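PDB 4F0L: amidohydrolase from Brucella melitensis biovar Abortus, which is a metal-dependent hydrolase of the amidohydrolase family, probably a deaminase related to formimidoylglutamate deiminases. Local coordinates for the interface of chains A and B. Residues are numbered along the deposited sequence; one frame, centred on the assembly and turned at random. Chains: chain A/B, Amidohydrolase.

The interface of chains A and B. Residues chain A 348, 354-355, 358, 361-364, 413, 417; chain B 77-80, 89.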
loop_
_atom_site.group_PDB
_atom_site.type_symbol
_atom_site.label_atom_id
_atom_site.label_comp_id
_atom_site.label_asym_id
_atom_site.label_seq_id
_atom_site.Cartn_x
_atom_site.Cartn_y
_atom_site.Cartn_z
ATOM N N ARG A 348 12.160 -1.698 6.494
ATOM C CA ARG A 348 12.524 -3.105 6.241
ATOM C C ARG A 348 13.448 -3.241 5.034
ATOM O O ARG A 348 14.411 -3.996 5.071
ATOM C CB ARG A 348 11.277 -3.992 6.047
ATOM C CG ARG A 348 10.436 -4.101 7.313
ATOM C CD ARG A 348 9.445 -5.251 7.337
ATOM N NE ARG A 348 8.641 -5.144 8.555
ATOM C CZ ARG A 348 7.551 -5.857 8.831
ATOM N NH1 ARG A 348 7.131 -6.819 8.027
ATOM N NH2 ARG A 348 6.897 -5.618 9.961
ATOM N N ARG A 354 13.030 -7.267 9.623
ATOM C CA ARG A 354 11.587 -7.188 9.855
ATOM C C ARG A 354 11.271 -6.620 11.233
ATOM O O ARG A 354 12.099 -6.624 12.148
ATOM C CB ARG A 354 10.943 -8.571 9.737
ATOM C CG ARG A 354 11.291 -9.319 8.457
ATOM C CD ARG A 354 10.476 -10.591 8.322
ATOM N NE ARG A 354 9.047 -10.339 8.129
ATOM C CZ ARG A 354 8.060 -10.528 9.016
ATOM N NH1 ARG A 354 8.285 -11.003 10.233
ATOM N NH2 ARG A 354 6.801 -10.263 8.650
ATOM N N ASN A 355 10.036 -6.150 11.378
ATOM C CA ASN A 355 9.542 -5.557 12.635
ATOM C C ASN A 355 10.550 -4.547 13.202
ATOM O O ASN A 355 10.951 -4.610 14.373
ATOM C CB ASN A 355 9.194 -6.700 13.591
ATOM C CG ASN A 355 8.094 -7.580 13.011
ATOM O OD1 ASN A 355 7.051 -7.048 12.611
ATOM N ND2 ASN A 355 8.341 -8.897 12.890
ATOM N N ALA A 358 8.756 -1.934 15.722
ATOM C CA ALA A 358 8.230 -2.490 16.984
ATOM C C ALA A 358 8.958 -1.876 18.207
ATOM O O ALA A 358 10.124 -1.499 18.119
ATOM C CB ALA A 358 8.398 -4.010 17.022
ATOM N N GLU A 361 9.589 -6.205 22.475
ATOM C CA GLU A 361 9.357 -7.323 21.554
ATOM C C GLU A 361 7.925 -7.373 21.024
ATOM O O GLU A 361 7.447 -8.418 20.602
ATOM C CB GLU A 361 9.726 -8.635 22.185
ATOM C CG GLU A 361 9.073 -8.936 23.514
ATOM C CD GLU A 361 9.903 -9.941 24.292
ATOM O OE1 GLU A 361 9.305 -10.864 24.874
ATOM O OE2 GLU A 361 11.153 -9.811 24.300
ATOM N N GLY A 362 7.279 -6.215 20.985
ATOM C CA GLY A 362 5.854 -6.135 20.696
ATOM C C GLY A 362 5.452 -6.173 19.240
ATOM O O GLY A 362 6.243 -6.506 18.342
ATOM N N SER A 363 4.181 -5.857 19.032
ATOM C CA SER A 363 3.570 -5.754 17.710
ATOM C C SER A 363 4.082 -4.484 17.005
ATOM O O SER A 363 4.149 -3.418 17.613
ATOM C CB SER A 363 2.042 -5.712 17.855
ATOM O OG SER A 363 1.408 -5.127 16.732
ATOM N N THR A 364 4.448 -4.610 15.737
ATOM C CA THR A 364 4.873 -3.451 14.963
ATOM C C THR A 364 3.667 -2.537 14.752
ATOM O O THR A 364 3.777 -1.320 14.841
ATOM C CB THR A 364 5.496 -3.888 13.602
ATOM O OG1 THR A 364 6.669 -4.672 13.858
ATOM C CG2 THR A 364 5.845 -2.694 12.710
ATOM N N ASP A 413 -2.431 -5.321 13.649
ATOM C CA ASP A 413 -1.554 -5.880 12.611
ATOM C C ASP A 413 -2.367 -6.329 11.399
ATOM O O ASP A 413 -1.919 -6.217 10.266
ATOM C CB ASP A 413 -0.678 -7.015 13.179
ATOM C CG ASP A 413 0.415 -6.512 14.097
ATOM O OD1 ASP A 413 0.858 -5.364 13.915
ATOM O OD2 ASP A 413 0.835 -7.234 15.016
ATOM N N PHE A 417 -1.353 -4.416 8.104
ATOM C CA PHE A 417 -0.471 -5.172 7.212
ATOM C C PHE A 417 -1.161 -6.187 6.319
ATOM O O PHE A 417 -0.642 -6.507 5.244
ATOM C CB PHE A 417 0.570 -5.881 8.028
ATOM C CG PHE A 417 1.521 -4.937 8.716
ATOM C CD1 PHE A 417 2.542 -4.306 7.993
ATOM C CD2 PHE A 417 1.405 -4.675 10.071
ATOM C CE1 PHE A 417 3.422 -3.436 8.620
ATOM C CE2 PHE A 417 2.296 -3.812 10.681
ATOM C CZ PHE A 417 3.288 -3.180 9.963
ATOM N N ALA B 77 2.681 -12.392 11.547
ATOM C CA ALA B 77 4.153 -12.394 11.675
ATOM C C ALA B 77 4.756 -10.992 11.908
ATOM O O ALA B 77 5.914 -10.750 11.544
ATOM C CB ALA B 77 4.795 -13.043 10.447
ATOM N N GLU B 78 3.985 -10.077 12.501
ATOM C CA GLU B 78 4.419 -8.692 12.640
ATOM C C GLU B 78 4.749 -8.311 14.097
ATOM O O GLU B 78 4.677 -7.136 14.457
ATOM C CB GLU B 78 3.388 -7.722 12.061
ATOM C CG GLU B 78 2.838 -8.123 10.682
ATOM C CD GLU B 78 3.890 -8.331 9.599
ATOM O OE1 GLU B 78 4.941 -7.643 9.620
ATOM O OE2 GLU B 78 3.669 -9.194 8.713
ATOM N N ARG B 79 5.112 -9.306 14.903
ATOM C CA ARG B 79 5.575 -9.091 16.269
ATOM C C ARG B 79 7.054 -9.391 16.345
ATOM O O ARG B 79 7.497 -10.434 15.872
ATOM C CB ARG B 79 4.858 -10.007 17.249
ATOM C CG ARG B 79 3.388 -9.703 17.458
ATOM C CD ARG B 79 2.838 -10.490 18.636
ATOM N NE ARG B 79 3.232 -9.945 19.934
ATOM C CZ ARG B 79 2.617 -8.945 20.584
ATOM N NH1 ARG B 79 1.548 -8.329 20.075
ATOM N NH2 ARG B 79 3.077 -8.554 21.764
ATOM N N ARG B 80 7.817 -8.482 16.934
ATOM C CA ARG B 80 9.290 -8.557 16.864
ATOM C C ARG B 80 9.845 -9.788 17.581
ATOM O O ARG B 80 10.727 -10.455 17.053
ATOM C CB ARG B 80 9.939 -7.269 17.410
ATOM C CG ARG B 80 11.468 -7.282 17.500
ATOM C CD ARG B 80 12.133 -7.342 16.117
ATOM N NE ARG B 80 13.597 -7.428 16.237
ATOM C CZ ARG B 80 14.287 -8.527 16.576
ATOM N NH1 ARG B 80 13.670 -9.692 16.807
ATOM N NH2 ARG B 80 15.610 -8.472 16.665
ATOM N N SER B 89 10.752 -14.756 14.077
ATOM C CA SER B 89 9.293 -14.816 14.277
ATOM C C SER B 89 8.539 -15.266 13.011
ATOM O O SER B 89 7.580 -16.046 13.100
ATOM C CB SER B 89 8.761 -13.476 14.800
ATOM O OG SER B 89 8.970 -12.418 13.864
HETATM O O HOH W 1 10.902 -9.865 14.120
HETATM O O HOH W 2 10.383 -12.194 11.756
HETATM O O HOH W 3 1.606 -9.827 13.935
#
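A loop of chain B, B:Ala77 to B:Arg80, is clasped by loops and helix ends of chain A, with B:Glu78 as the anchor. The side chain of B:Glu78 bends at chi2 (-56°), carrying the carboxylate to two arginines. A:Arg348, reaching out extended from helix 336-351, meets it end-on with guanidinium and carboxylate nearly coplanar: NH1 and NH2 both grip OE1 of B:Glu78, each at 2.8 Å, NH1 on the syn lone pair and NH2 nearly along the C-O axis. A:Arg354, bent at chi3, adds a looser salt bridge, its NH2 lying 3.3 Å from OE2 of B:Glu78, with the planes steeply inclined. The two positive groups would be expected to favour the ionised form of B:Glu78.

Bonds to the loop's backbone hold it. A:Ser363 and B:Arg79 form an antiparallel beta bridge, flanked by a bond of 2.9 Å from B:Arg80 N to A:Gly362 O. On its other side A:Thr364 N, at the start of helix 364-379, gives a nearly straight bond of 2.8 Å to B:Glu78 O. A:Arg354 NH1 donates a hydrogen bond of 2.7 Å to B:Ala77 O, in the carbonyl plane and close to its own guanidinium plane. The acceptors A:Asn355 OD1 and B:Glu78 O crowd at 3.0 Å, offset by A:Thr364, whose OG1 donates to A:Asn355 OD1 (2.7 Å), steadying the amide; its ND2 reaches weakly toward B:Ala77 O.

Waters extend the polar seam: one joins A:Asp413 OD2 to B:Glu78 N, and another joins A:Asn355 ND2 to B:Arg80 O. A:Ser363 OG, anti to its backbone N, also bonds A:Asp413 OD2, holding that carboxylate beside the loop.

Packing completes the fit. One face of the A:Phe417 ring takes the B:Glu78 stem, its carboxylate roughly parallel and displaced toward the rim, with CD2 3.8 Å from CG of B:Glu78. B:Arg79 folds its flat guanidinium over the A:Gly362-A:Ser363 peptide, where glycine leaves no side chain in the way, and small A:Ala358 packs against the B:Arg80 stem.

Repeated by two-fold symmetry, this patch helps join the two subunits of the deposited dimer, plausibly the biological one.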